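Long-range contact in putative uncharacterized protein (Mycobacterium abscessus, PDB 3RR6), which belongs to the fumarylacetoacetate hydrolase family and is probably a metal-dependent isomerase or hydrolase, although its actual substrate and reaction remain unknown: residues P89-K94 against E215-V220. Residues are numbered along the deposited sequence; the frame is centred on the assembly and turned at random.
Sequences PVIFIK and EWVSAV
Pro89 lays the CB-CG-CD edge of its ring over one face of the Trp216 indole, the centrepiece of the contact. Its CB stands 3.6 Å from the centroid of the five-membered ring and only 7° off the ring normal, a CH-pi interaction, while CG meets the shared ring carbon CD2 at 3.6 Å and CD sits above the centre of the indole as a whole. The pyrrolidine therefore runs along the indole from the pyrrole part to the benzene part. Trp216 reaches this position with CG anti to its own backbone N (chi1 -176°), which carries the indole out from the helix toward the loop that leads into strand 91-94.

Beside this stack, the remaining apolar contacts are made by Ile91. Its CG2 methyl, placed anti to the carbonyl carbon and beside the backbone N, approaches Trp216 CD1 obliquely at 3.9 Å and touches Val217 CG2 at 4.1 Å. The other branch ends in CD1, which barely meets Val220 CG2. Strand 91-94 and helix 210-220 both belong to the FAA-hydrolase C-terminal region. The strand pairs antiparallel with strand 67-70, whose Met70 also packs on Pro89 and Ile91. The axes of segments 91-94 and 215-220 pass at 71°, 10.8 Å apart at closest approach, too far for the two backbones to touch, so the contact runs through side chains and a water.

No direct hydrogen bond joins the segments; the polar link is that water. It donates to Pro89 O at 2.8 Å and accepts from Trp216 NE1 at 3.1 Å, the latter bond being consistent with a fixed rotation of the indole. The same water accepts a further bond from the backbone amide of Ile91, whose N lies 3.2 Å from it.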
ATOM      1  N   PRO A  89      -0.373   4.638  18.314  1.00 15.90           N
ATOM      2  CA  PRO A  89       0.281   4.293  17.043  1.00 14.91           C
ATOM      3  C   PRO A  89       1.789   4.557  17.029  1.00 14.29           C
ATOM      4  O   PRO A  89       2.256   5.532  17.639  1.00 14.43           O
ATOM      5  CB  PRO A  89      -0.408   5.222  16.041  1.00 14.90           C
ATOM      6  CG  PRO A  89      -1.738   5.475  16.641  1.00 14.93           C
ATOM      7  CD  PRO A  89      -1.487   5.574  18.100  1.00 16.00           C
ATOM      8  N   VAL A  90       2.526   3.689  16.334  1.00 13.66           N
ATOM      9  CA  VAL A  90       3.938   3.892  16.069  1.00 13.73           C
ATOM     10  C   VAL A  90       4.080   4.055  14.562  1.00 13.48           C
ATOM     11  O   VAL A  90       3.760   3.125  13.816  1.00 14.72           O
ATOM     12  CB  VAL A  90       4.775   2.680  16.531  1.00 13.73           C
ATOM     13  CG1 VAL A  90       6.224   2.842  16.109  1.00 14.91           C
ATOM     14  CG2 VAL A  90       4.685   2.515  18.038  1.00 15.16           C
ATOM     15  N   ILE A  91       4.503   5.229  14.110  1.00 13.13           N
ATOM     16  CA  ILE A  91       4.592   5.473  12.662  1.00 12.64           C
ATOM     17  C   ILE A  91       6.035   5.610  12.209  1.00 13.15           C
ATOM     18  O   ILE A  91       6.922   5.904  12.997  1.00 12.82           O
ATOM     19  CB  ILE A  91       3.781   6.719  12.226  1.00 12.62           C
ATOM     20  CG1 ILE A  91       4.334   8.001  12.864  1.00 12.55           C
ATOM     21  CG2 ILE A  91       2.307   6.518  12.584  1.00 13.50           C
ATOM     22  CD1 ILE A  91       3.737   9.295  12.306  1.00 14.11           C
ATOM     23  N   PHE A  92       6.245   5.379  10.921  1.00 13.13           N
ATOM     24  CA  PHE A  92       7.553   5.621  10.305  1.00 13.69           C
ATOM     25  C   PHE A  92       7.335   5.981   8.857  1.00 12.96           C
ATOM     26  O   PHE A  92       6.202   5.915   8.362  1.00 13.16           O
ATOM     27  CB  PHE A  92       8.463   4.404  10.441  1.00 14.88           C
ATOM     28  CG  PHE A  92       7.781   3.120  10.149  1.00 17.35           C
ATOM     29  CD1 PHE A  92       7.100   2.446  11.162  1.00 21.60           C
ATOM     30  CD2 PHE A  92       7.783   2.591   8.872  1.00 22.94           C
ATOM     31  CE1 PHE A  92       6.446   1.270  10.909  1.00 24.47           C
ATOM     32  CE2 PHE A  92       7.118   1.393   8.612  1.00 23.38           C
ATOM     33  CZ  PHE A  92       6.449   0.744   9.633  1.00 23.18           C
ATOM     34  N   ILE A  93       8.397   6.436   8.204  1.00 12.13           N
ATOM     35  CA  ILE A  93       8.314   6.866   6.817  1.00 11.88           C
ATOM     36  C   ILE A  93       9.183   6.000   5.926  1.00 11.82           C
ATOM     37  O   ILE A  93      10.314   5.659   6.283  1.00 13.67           O
ATOM     38  CB  ILE A  93       8.712   8.339   6.652  1.00 11.86           C
ATOM     39  CG1 ILE A  93       7.620   9.232   7.232  1.00 13.95           C
ATOM     40  CG2 ILE A  93       8.949   8.695   5.180  1.00 13.68           C
ATOM     41  CD1 ILE A  93       8.056  10.661   7.465  1.00 15.38           C
ATOM     42  N   LYS A  94       8.626   5.641   4.782  1.00 10.98           N
ATOM     43  CA  LYS A  94       9.374   5.030   3.696  1.00 11.61           C
ATOM     44  C   LYS A  94       9.521   6.091   2.613  1.00 11.98           C
ATOM     45  O   LYS A  94       8.568   6.795   2.304  1.00 11.73           O
ATOM     46  CB  LYS A  94       8.652   3.794   3.174  1.00 11.92           C
ATOM     47  CG  LYS A  94       8.600   2.650   4.199  1.00 12.60           C
ATOM     48  CD  LYS A  94       7.606   1.542   3.818  1.00 12.96           C
ATOM     49  CE  LYS A  94       8.088   0.615   2.729  1.00 12.79           C
ATOM     50  NZ  LYS A  94       9.008  -0.487   3.217  1.00 12.42           N
ATOM     51  N   GLU A 215      -6.263  10.490  11.543  1.00 11.20           N
ATOM     52  CA  GLU A 215      -6.234  11.455  12.641  1.00 12.05           C
ATOM     53  C   GLU A 215      -4.848  11.576  13.287  1.00 12.43           C
ATOM     54  O   GLU A 215      -4.339  12.685  13.496  1.00 12.67           O
ATOM     55  CB  GLU A 215      -7.291  11.121  13.703  1.00 12.52           C
ATOM     56  CG  GLU A 215      -7.407  12.163  14.801  1.00 14.28           C
ATOM     57  CD  GLU A 215      -8.489  11.852  15.803  1.00 18.11           C
ATOM     58  OE1 GLU A 215      -9.673  11.837  15.426  1.00 18.68           O
ATOM     59  OE2 GLU A 215      -8.152  11.633  16.988  1.00 23.95           O
ATOM     60  N   TRP A 216      -4.227  10.440  13.579  1.00 11.40           N
ATOM     61  CA  TRP A 216      -2.909  10.449  14.214  1.00 11.39           C
ATOM     62  C   TRP A 216      -1.851  11.051  13.295  1.00 11.24           C
ATOM     63  O   TRP A 216      -1.105  11.954  13.706  1.00 11.17           O
ATOM     64  CB  TRP A 216      -2.507   9.032  14.624  1.00 11.52           C
ATOM     65  CG  TRP A 216      -1.216   8.935  15.368  1.00 11.58           C
ATOM     66  CD1 TRP A 216       0.023   8.690  14.835  1.00 11.49           C
ATOM     67  CD2 TRP A 216      -1.026   9.047  16.786  1.00 11.62           C
ATOM     68  NE1 TRP A 216       0.967   8.656  15.835  1.00 12.03           N
ATOM     69  CE2 TRP A 216       0.351   8.863  17.041  1.00 12.06           C
ATOM     70  CE3 TRP A 216      -1.886   9.275  17.865  1.00 12.81           C
ATOM     71  CZ2 TRP A 216       0.885   8.909  18.328  1.00 13.46           C
ATOM     72  CZ3 TRP A 216      -1.351   9.322  19.139  1.00 13.75           C
ATOM     73  CH2 TRP A 216       0.025   9.142  19.358  1.00 13.66           C
ATOM     74  N   VAL A 217      -1.777  10.550  12.067  1.00 10.72           N
ATOM     75  CA  VAL A 217      -0.719  10.979  11.143  1.00 10.62           C
ATOM     76  C   VAL A 217      -0.890  12.460  10.792  1.00 11.35           C
ATOM     77  O   VAL A 217       0.076  13.211  10.797  1.00 10.91           O
ATOM     78  CB  VAL A 217      -0.677  10.120   9.890  1.00 10.66           C
ATOM     79  CG1 VAL A 217       0.359  10.691   8.885  1.00 11.29           C
ATOM     80  CG2 VAL A 217      -0.342   8.679  10.248  1.00 10.81           C
ATOM     81  N   SER A 218      -2.123  12.885  10.501  1.00 11.24           N
ATOM     82  CA  SER A 218      -2.339  14.277  10.097  1.00 11.42           C
ATOM     83  C   SER A 218      -2.226  15.268  11.250  1.00 12.15           C
ATOM     84  O   SER A 218      -2.112  16.462  11.006  1.00 12.29           O
ATOM     85  CB  SER A 218      -3.673  14.442   9.378  1.00 12.04           C
ATOM     86  OG  SER A 218      -4.755  14.384  10.291  1.00 12.21           O
ATOM     87  N   ALA A 219      -2.263  14.805  12.500  1.00 12.11           N
ATOM     88  CA  ALA A 219      -1.977  15.681  13.630  1.00 12.44           C
ATOM     89  C   ALA A 219      -0.482  16.007  13.691  1.00 12.59           C
ATOM     90  O   ALA A 219      -0.089  17.076  14.169  1.00 14.09           O
ATOM     91  CB  ALA A 219      -2.427  15.021  14.941  1.00 13.07           C
ATOM     92  N   VAL A 220       0.336  15.073  13.216  1.00 12.04           N
ATOM     93  CA  VAL A 220       1.797  15.245  13.170  1.00 11.74           C
ATOM     94  C   VAL A 220       2.222  16.074  11.970  1.00 11.54           C
ATOM     95  O   VAL A 220       2.896  17.087  12.127  1.00 11.90           O
ATOM     96  CB  VAL A 220       2.521  13.888  13.100  1.00 11.06           C
ATOM     97  CG1 VAL A 220       4.037  14.078  13.101  1.00 11.70           C
ATOM     98  CG2 VAL A 220       2.132  13.008  14.270  1.00 11.54           C
TER
HETATM   99  O   HOH W   1       3.757   7.473  16.314  1.00 11.84           O